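Local coordinates for protein arginine kinase (PDB 6VVG) that binds adenosine monophosphate in its nucleotide pocket and, as a granulovirus kinase active through side-to-side dimerization, probably phosphorylates proteins on serine or threonine using ATP, at residues A[32-37]-A[45-50]; A[51-56]-A[84-89]; A[70-75]-A[126-131]. All coordinates share one frame; numbering follows the deposited sequence.

Contact 1 (A[32-37]-A[45-50]); sequences SSVYLC and RFVCKI. With AMP (adenosine monophosphate), chain C.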
loop_
_atom_site.group_PDB
_atom_site.type_symbol
_atom_site.label_atom_id
_atom_site.label_comp_id
_atom_site.label_asym_id
_atom_site.label_seq_id
_atom_site.Cartn_x
_atom_site.Cartn_y
_atom_site.Cartn_z
ATOM N N SER A 32 16.385 10.238 -2.186
ATOM C CA SER A 32 16.757 9.147 -3.065
ATOM C C SER A 32 17.819 9.637 -4.032
ATOM O O SER A 32 17.942 10.838 -4.289
ATOM C CB SER A 32 15.534 8.622 -3.841
ATOM O OG SER A 32 14.932 9.658 -4.614
ATOM N N SER A 33 18.538 8.678 -4.617
ATOM C CA SER A 33 19.455 8.930 -5.722
ATOM C C SER A 33 19.408 7.735 -6.663
ATOM O O SER A 33 19.294 6.590 -6.219
ATOM C CB SER A 33 20.890 9.185 -5.238
ATOM O OG SER A 33 20.990 10.476 -4.656
ATOM N N VAL A 34 19.482 8.007 -7.962
ATOM C CA VAL A 34 19.240 7.009 -8.997
ATOM C C VAL A 34 20.511 6.844 -9.815
ATOM O O VAL A 34 21.127 7.835 -10.221
ATOM C CB VAL A 34 18.054 7.415 -9.892
ATOM C CG1 VAL A 34 17.906 6.472 -11.066
ATOM C CG2 VAL A 34 16.767 7.478 -9.065
ATOM N N TYR A 35 20.889 5.593 -10.067
ATOM C CA TYR A 35 22.136 5.279 -10.744
ATOM C C TYR A 35 21.906 4.284 -11.872
ATOM O O TYR A 35 21.013 3.435 -11.805
ATOM C CB TYR A 35 23.177 4.681 -9.775
ATOM C CG TYR A 35 23.460 5.528 -8.561
ATOM C CD1 TYR A 35 22.642 5.466 -7.440
ATOM C CD2 TYR A 35 24.546 6.389 -8.535
ATOM C CE1 TYR A 35 22.894 6.247 -6.332
ATOM C CE2 TYR A 35 24.808 7.170 -7.432
ATOM C CZ TYR A 35 23.980 7.095 -6.332
ATOM O OH TYR A 35 24.235 7.871 -5.228
ATOM N N LEU A 36 22.743 4.393 -12.904
ATOM C CA LEU A 36 22.807 3.385 -13.954
ATOM C C LEU A 36 23.628 2.198 -13.460
ATOM O O LEU A 36 24.733 2.365 -12.936
ATOM C CB LEU A 36 23.423 3.979 -15.220
ATOM C CG LEU A 36 23.313 3.156 -16.503
ATOM C CD1 LEU A 36 21.880 3.112 -17.008
ATOM C CD2 LEU A 36 24.246 3.724 -17.574
ATOM N N CYS A 37 23.082 0.999 -13.623
ATOM C CA CYS A 37 23.689 -0.210 -13.095
ATOM C C CYS A 37 23.868 -1.227 -14.204
ATOM O O CYS A 37 23.310 -1.090 -15.294
ATOM C CB CYS A 37 22.865 -0.811 -11.945
ATOM S SG CYS A 37 21.131 -0.755 -12.117
ATOM N N ARG A 45 21.378 -2.802 -19.307
ATOM C CA ARG A 45 21.442 -1.714 -18.346
ATOM C C ARG A 45 20.190 -1.717 -17.480
ATOM O O ARG A 45 19.077 -1.920 -17.975
ATOM C CB ARG A 45 21.575 -0.368 -19.060
ATOM C CG ARG A 45 23.005 0.074 -19.270
ATOM C CD ARG A 45 23.677 -0.745 -20.364
ATOM N NE ARG A 45 24.929 -0.132 -20.800
ATOM C CZ ARG A 45 25.927 -0.795 -21.373
ATOM N NH1 ARG A 45 25.822 -2.099 -21.589
ATOM N NH2 ARG A 45 27.031 -0.153 -21.731
ATOM N N PHE A 46 20.377 -1.501 -16.187
ATOM C CA PHE A 46 19.277 -1.362 -15.245
ATOM C C PHE A 46 19.391 -0.006 -14.559
ATOM O O PHE A 46 20.380 0.714 -14.713
ATOM C CB PHE A 46 19.294 -2.493 -14.199
ATOM C CG PHE A 46 19.225 -3.883 -14.792
ATOM C CD1 PHE A 46 18.001 -4.483 -15.027
ATOM C CD2 PHE A 46 20.381 -4.588 -15.109
ATOM C CE1 PHE A 46 17.921 -5.753 -15.566
ATOM C CE2 PHE A 46 20.305 -5.865 -15.653
ATOM C CZ PHE A 46 19.072 -6.443 -15.882
ATOM N N VAL A 47 18.409 0.292 -13.714
ATOM C CA VAL A 47 18.406 1.489 -12.880
ATOM C C VAL A 47 18.357 1.047 -11.426
ATOM O O VAL A 47 17.418 0.349 -11.019
ATOM C CB VAL A 47 17.215 2.403 -13.207
ATOM C CG1 VAL A 47 17.044 3.454 -12.120
ATOM C CG2 VAL A 47 17.395 3.050 -14.572
ATOM N N CYS A 48 19.354 1.445 -10.637
ATOM C CA CYS A 48 19.378 1.143 -9.208
ATOM C C CYS A 48 19.125 2.422 -8.420
ATOM O O CYS A 48 19.901 3.378 -8.525
ATOM C CB CYS A 48 20.707 0.521 -8.780
ATOM S SG CYS A 48 20.821 0.307 -6.975
ATOM N N LYS A 49 18.050 2.437 -7.637
ATOM C CA LYS A 49 17.619 3.585 -6.851
ATOM C C LYS A 49 17.917 3.295 -5.388
ATOM O O LYS A 49 17.429 2.300 -4.841
ATOM C CB LYS A 49 16.129 3.836 -7.069
ATOM C CG LYS A 49 15.496 4.892 -6.198
ATOM C CD LYS A 49 14.069 5.155 -6.674
ATOM C CE LYS A 49 13.509 6.437 -6.088
ATOM N NZ LYS A 49 12.061 6.607 -6.407
ATOM N N ILE A 50 18.725 4.149 -4.771
ATOM C CA ILE A 50 19.120 4.010 -3.375
ATOM C C ILE A 50 18.327 5.020 -2.558
ATOM O O ILE A 50 18.398 6.227 -2.814
ATOM C CB ILE A 50 20.631 4.234 -3.201
ATOM C CG1 ILE A 50 21.430 3.187 -3.980
ATOM C CG2 ILE A 50 21.007 4.192 -1.728
ATOM C CD1 ILE A 50 22.930 3.439 -3.991
HETATM P P AMP C . 13.252 9.157 -10.482
HETATM O O1P AMP C . 12.838 10.556 -10.081
HETATM O O2P AMP C . 12.481 8.784 -11.725
HETATM O O3P AMP C . 13.111 8.265 -9.272
HETATM O "O5'" AMP C . 14.795 9.149 -10.876
HETATM C "C5'" AMP C . 15.460 10.345 -11.253
HETATM C "C4'" AMP C . 15.688 10.415 -12.743
HETATM O "O4'" AMP C . 16.392 9.226 -13.198
HETATM C "C3'" AMP C . 14.443 10.452 -13.617
HETATM O "O3'" AMP C . 13.842 11.734 -13.674
HETATM C "C2'" AMP C . 14.984 9.969 -14.954
HETATM O "O2'" AMP C . 15.734 10.991 -15.594
HETATM C "C1'" AMP C . 15.943 8.871 -14.492
HETATM N N9 AMP C . 15.254 7.571 -14.401
HETATM C C8 AMP C . 14.529 7.186 -13.348
HETATM N N7 AMP C . 14.040 5.972 -13.604
HETATM C C5 AMP C . 14.464 5.608 -14.823
HETATM C C6 AMP C . 14.250 4.465 -15.557
HETATM N N6 AMP C . 13.502 3.253 -15.290
HETATM N N1 AMP C . 14.784 4.338 -16.762
HETATM C C2 AMP C . 15.544 5.341 -17.266
HETATM N N3 AMP C . 15.757 6.468 -16.547
HETATM C C4 AMP C . 15.211 6.595 -15.322
#
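Val34 and Val47 meet methyl to methyl at the most tightly packed point between strands 32-37 and 45-50, where CG1 of Val34 lies only 3.3 Å from CG1 of Val47, tighter than a usual van der Waals contact. These strands form the antiparallel hairpin of the kinase N-lobe that roofs the nucleotide. Beta-branched valines suit the site: in each, CG1 stands anti to the backbone N and touches the other valine, while CG2 meets AMP. Val34 CG2 approaches O5' to 3.2 Å, whereas Val47 CG2 lies 3.6 Å from C6 of the adenine. Six backbone hydrogen bonds set the register through the pairs Ser33-Ile50, Tyr35-Cys48 and Cys37-Phe46. The side chains of these pairs occupy the face turned from the nucleotide, where Cys37 SG packs against Cys48 CB at 3.6 Å. On this face the Tyr35 ring turns its edge to Cys48 O, with CD1 3.6 Å from that oxygen, and its CE1 leans on Ile50 CD1 at 3.7 Å.

Packing is looser at the Leu36-Arg45 end, where both residues are partly exposed. Leu36 CD1 touches the aliphatic CG of Arg45 at 4.0 Å, while the guanidinium turns back to the carbonyl of His43.

Lys49, extended throughout, passes Ser32 CB and brings NZ to 3.5 Å from AMP O3P, a weak hydrogen bond; its salt bridge is with Glu60 on helix 59-66. The valines thus give the base and sugar an apolar cover, and the lysine links the phosphate side to a helix carboxylate, consistent with the lysine-glutamate pair of active protein kinases.

Contact 2 (A[51-56]-A[84-89]); sequences VKPSTF and NGESLL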
loop_
_atom_site.group_PDB
_atom_site.type_symbol
_atom_site.label_atom_id
_atom_site.label_comp_id
_atom_site.label_asym_id
_atom_site.label_seq_id
_atom_site.Cartn_x
_atom_site.Cartn_y
_atom_site.Cartn_z
ATOM N N VAL A 51 17.589 4.540 -1.561
ATOM C CA VAL A 51 16.753 5.395 -0.724
ATOM C C VAL A 51 17.356 5.478 0.671
ATOM O O VAL A 51 17.826 4.475 1.221
ATOM C CB VAL A 51 15.301 4.880 -0.663
ATOM C CG1 VAL A 51 14.482 5.704 0.320
ATOM C CG2 VAL A 51 14.661 4.900 -2.049
ATOM N N LYS A 52 17.307 6.677 1.251
ATOM C CA LYS A 52 17.911 6.924 2.550
ATOM C C LYS A 52 17.176 6.150 3.642
ATOM O O LYS A 52 15.994 5.817 3.495
ATOM C CB LYS A 52 17.875 8.418 2.876
ATOM C CG LYS A 52 19.031 9.243 2.325
ATOM C CD LYS A 52 18.854 10.735 2.640
ATOM C CE LYS A 52 19.827 11.197 3.722
ATOM N NZ LYS A 52 19.746 12.665 3.978
ATOM N N PRO A 53 17.848 5.859 4.758
ATOM C CA PRO A 53 17.149 5.229 5.887
ATOM C C PRO A 53 16.016 6.097 6.411
ATOM O O PRO A 53 16.113 7.326 6.450
ATOM C CB PRO A 53 18.254 5.045 6.939
ATOM C CG PRO A 53 19.354 6.044 6.531
ATOM C CD PRO A 53 19.294 6.016 5.014
ATOM N N SER A 54 14.932 5.433 6.814
ATOM C CA SER A 54 13.793 6.074 7.468
ATOM C C SER A 54 13.101 7.093 6.569
ATOM O O SER A 54 12.481 8.043 7.057
ATOM C CB SER A 54 14.207 6.738 8.784
ATOM O OG SER A 54 14.533 5.781 9.776
ATOM N N THR A 55 13.179 6.908 5.253
ATOM C CA THR A 55 12.461 7.775 4.331
ATOM C C THR A 55 11.595 7.018 3.334
ATOM O O THR A 55 10.927 7.657 2.515
ATOM C CB THR A 55 13.436 8.670 3.546
ATOM O OG1 THR A 55 14.404 7.857 2.872
ATOM C CG2 THR A 55 14.140 9.649 4.470
ATOM N N PHE A 56 11.579 5.690 3.374
ATOM C CA PHE A 56 10.932 4.938 2.309
ATOM C C PHE A 56 9.415 4.989 2.434
ATOM O O PHE A 56 8.862 4.807 3.524
ATOM C CB PHE A 56 11.397 3.485 2.320
ATOM C CG PHE A 56 11.010 2.723 1.088
ATOM C CD1 PHE A 56 11.501 3.097 -0.148
ATOM C CD2 PHE A 56 10.148 1.640 1.162
ATOM C CE1 PHE A 56 11.150 2.408 -1.288
ATOM C CE2 PHE A 56 9.792 0.943 0.020
ATOM C CZ PHE A 56 10.295 1.329 -1.205
ATOM N N ASN A 84 17.494 -0.153 9.247
ATOM C CA ASN A 84 18.613 0.604 9.797
ATOM C C ASN A 84 19.659 0.931 8.735
ATOM O O ASN A 84 20.863 0.879 8.995
ATOM C CB ASN A 84 19.261 -0.158 10.952
ATOM C CG ASN A 84 20.132 0.728 11.827
ATOM O OD1 ASN A 84 19.896 1.930 11.946
ATOM N ND2 ASN A 84 21.148 0.133 12.448
ATOM N N GLY A 85 19.220 1.259 7.527
ATOM C CA GLY A 85 20.169 1.616 6.493
ATOM C C GLY A 85 19.498 1.967 5.187
ATOM O O GLY A 85 18.332 2.367 5.150
ATOM N N GLU A 86 20.265 1.821 4.111
ATOM C CA GLU A 86 19.789 2.132 2.774
ATOM C C GLU A 86 18.978 0.973 2.209
ATOM O O GLU A 86 19.198 -0.193 2.550
ATOM C CB GLU A 86 20.969 2.433 1.847
ATOM C CG GLU A 86 21.860 3.573 2.311
ATOM C CD GLU A 86 22.931 3.927 1.294
ATOM O OE1 GLU A 86 23.709 3.029 0.914
ATOM O OE2 GLU A 86 22.992 5.101 0.873
ATOM N N SER A 87 18.036 1.307 1.332
ATOM C CA SER A 87 17.232 0.327 0.620
ATOM C C SER A 87 17.406 0.514 -0.880
ATOM O O SER A 87 17.550 1.638 -1.376
ATOM C CB SER A 87 15.752 0.433 0.995
ATOM O OG SER A 87 15.587 0.443 2.402
ATOM N N LEU A 88 17.388 -0.601 -1.595
ATOM C CA LEU A 88 17.704 -0.630 -3.014
ATOM C C LEU A 88 16.494 -1.055 -3.831
ATOM O O LEU A 88 15.798 -2.006 -3.472
ATOM C CB LEU A 88 18.840 -1.609 -3.295
ATOM C CG LEU A 88 20.131 -1.525 -2.487
ATOM C CD1 LEU A 88 21.215 -2.383 -3.156
ATOM C CD2 LEU A 88 20.574 -0.088 -2.364
ATOM N N LEU A 89 16.270 -0.368 -4.946
ATOM C CA LEU A 89 15.322 -0.803 -5.963
ATOM C C LEU A 89 16.070 -0.929 -7.283
ATOM O O LEU A 89 16.602 0.064 -7.790
ATOM C CB LEU A 89 14.156 0.175 -6.107
ATOM C CG LEU A 89 13.100 0.256 -5.008
ATOM C CD1 LEU A 89 13.665 0.965 -3.800
ATOM C CD2 LEU A 89 11.862 0.970 -5.535
HETATM O O HOH W 1 16.157 2.826 3.467
#
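Phe56 has its CG anti to the backbone N (chi1 -168°), and Leu89 has its CG anti to the carbonyl carbon (chi1 -72°). The two side chains cross, CE1 of Phe56 lying 3.8 Å from CD1 of Leu89. They close one end of an antiparallel junction in the N-lobe sheet, where the end of strand 45-51 pairs with strand 87-92 before the chain leaves for helix 59-66. Val51 and Ser87 form its hydrogen-bonded pair: Val51 N gives a nearly straight bond to Ser87 O (2.9 Å, 169°), and Ser87 N returns a longer one to Val51 O (3.2 Å). A branched valine suits this buried strand position, with its side chain on the same face as that of Ser87.

Past Val51 the chain peels away in a type II turn from Lys52 to Thr55. Proline fits its second position, since the ring fixes phi near the value required. Thr55 OG1 steadies the turn by donating to Lys52 O at 2.7 Å, from above the carbonyl plane.

Partners beyond the two segments include the other subunit: Glu86 OE1 bonds to Ser6 OG of the second subunit, whose Phe61 packs on Phe56. Leu89 also rests on Glu60 and His64 of helix 59-66.

Where the strands diverge, a water is hydrogen-bonded to Ser87 OG (2.7 Å) and can donate to the carbonyls of Val51 and Gly85, though it has more acceptors in reach than protons once its other surroundings are counted. Serine suits this place, for its OG also bonds to Asn82 N. The carbonyl oxygen of Gly85 lies 3.2 Å from CB of Pro53.

Contact 3 (A[70-75]-A[126-131]); sequences NPNFIK and VTALND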
loop_
_atom_site.group_PDB
_atom_site.type_symbol
_atom_site.label_atom_id
_atom_site.label_comp_id
_atom_site.label_asym_id
_atom_site.label_seq_id
_atom_site.Cartn_x
_atom_site.Cartn_y
_atom_site.Cartn_z
ATOM N N ASN A 70 1.681 -4.043 -16.790
ATOM C CA ASN A 70 1.242 -2.894 -17.568
ATOM C C ASN A 70 2.434 -2.339 -18.329
ATOM O O ASN A 70 3.448 -2.001 -17.696
ATOM C CB ASN A 70 0.648 -1.823 -16.664
ATOM C CG ASN A 70 0.035 -0.677 -17.441
ATOM O OD1 ASN A 70 0.739 0.080 -18.107
ATOM N ND2 ASN A 70 -1.283 -0.547 -17.366
ATOM N N PRO A 71 2.371 -2.220 -19.657
ATOM C CA PRO A 71 3.565 -1.790 -20.409
ATOM C C PRO A 71 3.989 -0.352 -20.138
ATOM O O PRO A 71 5.094 0.029 -20.546
ATOM C CB PRO A 71 3.159 -1.976 -21.877
ATOM C CG PRO A 71 1.659 -2.029 -21.883
ATOM C CD PRO A 71 1.230 -2.548 -20.539
ATOM N N ASN A 72 3.166 0.455 -19.472
ATOM C CA ASN A 72 3.479 1.860 -19.246
ATOM C C ASN A 72 4.004 2.135 -17.839
ATOM O O ASN A 72 4.193 3.301 -17.476
ATOM C CB ASN A 72 2.245 2.714 -19.531
ATOM C CG ASN A 72 1.715 2.513 -20.938
ATOM O OD1 ASN A 72 0.630 1.966 -21.135
ATOM N ND2 ASN A 72 2.491 2.944 -21.926
ATOM N N PHE A 73 4.246 1.095 -17.049
ATOM C CA PHE A 73 4.920 1.195 -15.763
ATOM C C PHE A 73 6.243 0.442 -15.845
ATOM O O PHE A 73 6.547 -0.212 -16.846
ATOM C CB PHE A 73 4.026 0.661 -14.639
ATOM C CG PHE A 73 2.847 1.550 -14.341
ATOM C CD1 PHE A 73 1.656 1.397 -15.030
ATOM C CD2 PHE A 73 2.937 2.550 -13.386
ATOM C CE1 PHE A 73 0.571 2.213 -14.765
ATOM C CE2 PHE A 73 1.853 3.372 -13.115
ATOM C CZ PHE A 73 0.671 3.204 -13.809
ATOM N N ILE A 74 7.046 0.555 -14.789
ATOM C CA ILE A 74 8.434 0.103 -14.799
ATOM C C ILE A 74 8.557 -1.139 -13.927
ATOM O O ILE A 74 8.163 -1.127 -12.754
ATOM C CB ILE A 74 9.382 1.221 -14.329
ATOM C CG1 ILE A 74 9.160 2.466 -15.199
ATOM C CG2 ILE A 74 10.818 0.761 -14.386
ATOM C CD1 ILE A 74 10.211 3.541 -15.070
ATOM N N LYS A 75 9.108 -2.207 -14.499
ATOM C CA LYS A 75 9.218 -3.467 -13.778
ATOM C C LYS A 75 10.301 -3.380 -12.706
ATOM O O LYS A 75 11.391 -2.850 -12.939
ATOM C CB LYS A 75 9.547 -4.617 -14.734
ATOM C CG LYS A 75 8.954 -4.520 -16.132
ATOM C CD LYS A 75 7.469 -4.833 -16.148
ATOM C CE LYS A 75 6.872 -4.569 -17.530
ATOM N NZ LYS A 75 7.432 -3.351 -18.198
ATOM N N VAL A 126 -3.719 8.566 -19.286
ATOM C CA VAL A 126 -5.004 8.423 -18.608
ATOM C C VAL A 126 -5.325 6.950 -18.394
ATOM O O VAL A 126 -5.751 6.537 -17.308
ATOM C CB VAL A 126 -6.109 9.130 -19.414
ATOM C CG1 VAL A 126 -7.488 8.764 -18.878
ATOM C CG2 VAL A 126 -5.889 10.641 -19.395
ATOM N N THR A 127 -5.121 6.135 -19.431
ATOM C CA THR A 127 -5.398 4.707 -19.325
ATOM C C THR A 127 -4.508 4.052 -18.278
ATOM O O THR A 127 -4.977 3.233 -17.480
ATOM C CB THR A 127 -5.200 4.040 -20.685
ATOM O OG1 THR A 127 -6.181 4.530 -21.607
ATOM C CG2 THR A 127 -5.313 2.528 -20.571
ATOM N N ALA A 128 -3.220 4.398 -18.271
ATOM C CA ALA A 128 -2.293 3.802 -17.316
ATOM C C ALA A 128 -2.654 4.195 -15.889
ATOM O O ALA A 128 -2.707 3.344 -14.993
ATOM C CB ALA A 128 -0.863 4.224 -17.644
ATOM N N LEU A 129 -2.898 5.485 -15.656
ATOM C CA LEU A 129 -3.253 5.925 -14.310
ATOM C C LEU A 129 -4.569 5.300 -13.861
ATOM O O LEU A 129 -4.726 4.945 -12.687
ATOM C CB LEU A 129 -3.332 7.447 -14.256
ATOM C CG LEU A 129 -1.984 8.175 -14.261
ATOM C CD1 LEU A 129 -2.179 9.685 -14.375
ATOM C CD2 LEU A 129 -1.171 7.836 -13.019
ATOM N N ASN A 130 -5.525 5.146 -14.783
ATOM C CA ASN A 130 -6.769 4.467 -14.428
ATOM C C ASN A 130 -6.501 3.046 -13.964
ATOM O O ASN A 130 -7.080 2.588 -12.968
ATOM C CB ASN A 130 -7.736 4.459 -15.612
ATOM C CG ASN A 130 -9.123 3.964 -15.228
ATOM O OD1 ASN A 130 -9.751 4.492 -14.312
ATOM N ND2 ASN A 130 -9.601 2.943 -15.928
ATOM N N ASP A 131 -5.636 2.311 -14.676
ATOM C CA ASP A 131 -5.287 0.962 -14.267
ATOM C C ASP A 131 -4.730 0.944 -12.841
ATOM O O ASP A 131 -5.098 0.098 -12.033
ATOM C CB ASP A 131 -4.282 0.353 -15.244
ATOM C CG ASP A 131 -4.228 -1.161 -15.165
ATOM O OD1 ASP A 131 -5.171 -1.764 -14.610
ATOM O OD2 ASP A 131 -3.241 -1.751 -15.652
#
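Ala128, Phe73 and Asn70 carry this contact between the turn at 70-75 and helix segment 126-131, and Ala128 has the most surface covered. Its small methyl suits the helix face turned to the loop: Ala128 CB touches Phe73 CE1 at 3.8 Å and also rests against CB of Asn72, so the loop can come close to the helix backbone.

Phe73 presents the edge of its ring. CE1 lies 3.5 Å from Ala128 O, which sits near the ring plane. Ring hydrogens carry a slight positive charge, so an edge approach to a carbonyl oxygen is probably mildly attractive. The buried Phe73 side chain also packs on Met67 and Leu132.

Asn70 uses both ends of its amide. OD1 accepts from Asn72 N at 2.8 Å, an Asx turn within the type I beta turn Asn70-Phe73, while ND2 donates to Asp131 OD2 at 2.9 Å (157°). The two side chains meet tip to tip; the oxygen lies nearly in the amide plane and uses its anti lone pair, although the carboxylate plane is rotated 38° from that of the amide. Asp131 is modelled in two conformers; the bond is described for one, so its permanence is doubtful.

The loop joins helix 59-66 to strand 76-82, and here it rests on the long C-lobe helix 115-133, as the corresponding loop does in other protein kinases. Asn72 adds a bond from ND2 to Leu156 O. Asparagine suits position 70 because one amide folds the turn and can also reach the helix. That single side chain can thus couple the shape of the loop to its attachment, at least in the Asp131 conformer described, beside an apolar and aromatic-edge contact.

In the fold
From the N terminus, contact 1 comes first and closes the short hairpin loop between strands 32-39 and 45-51. Contact 2 begins directly afterwards and closes a longer loop, which holds helix 59-66 and strand 76-82, by joining the end of strand 45-51 to strand 87-92. The two are in series yet touch in the same sheet, where Lys49 N lies 2.8 Å from Leu89 O, a probable hydrogen bond. Contact 3 crosses contact 2, starting inside its loop and ending beyond it; it closes the long excursion 76-125, with strands 76-82 and 87-92 and the start of helix 115-133. Contacts 1 and 2 knit the N-lobe sheet; contact 3 ties that lobe to this C-lobe helix.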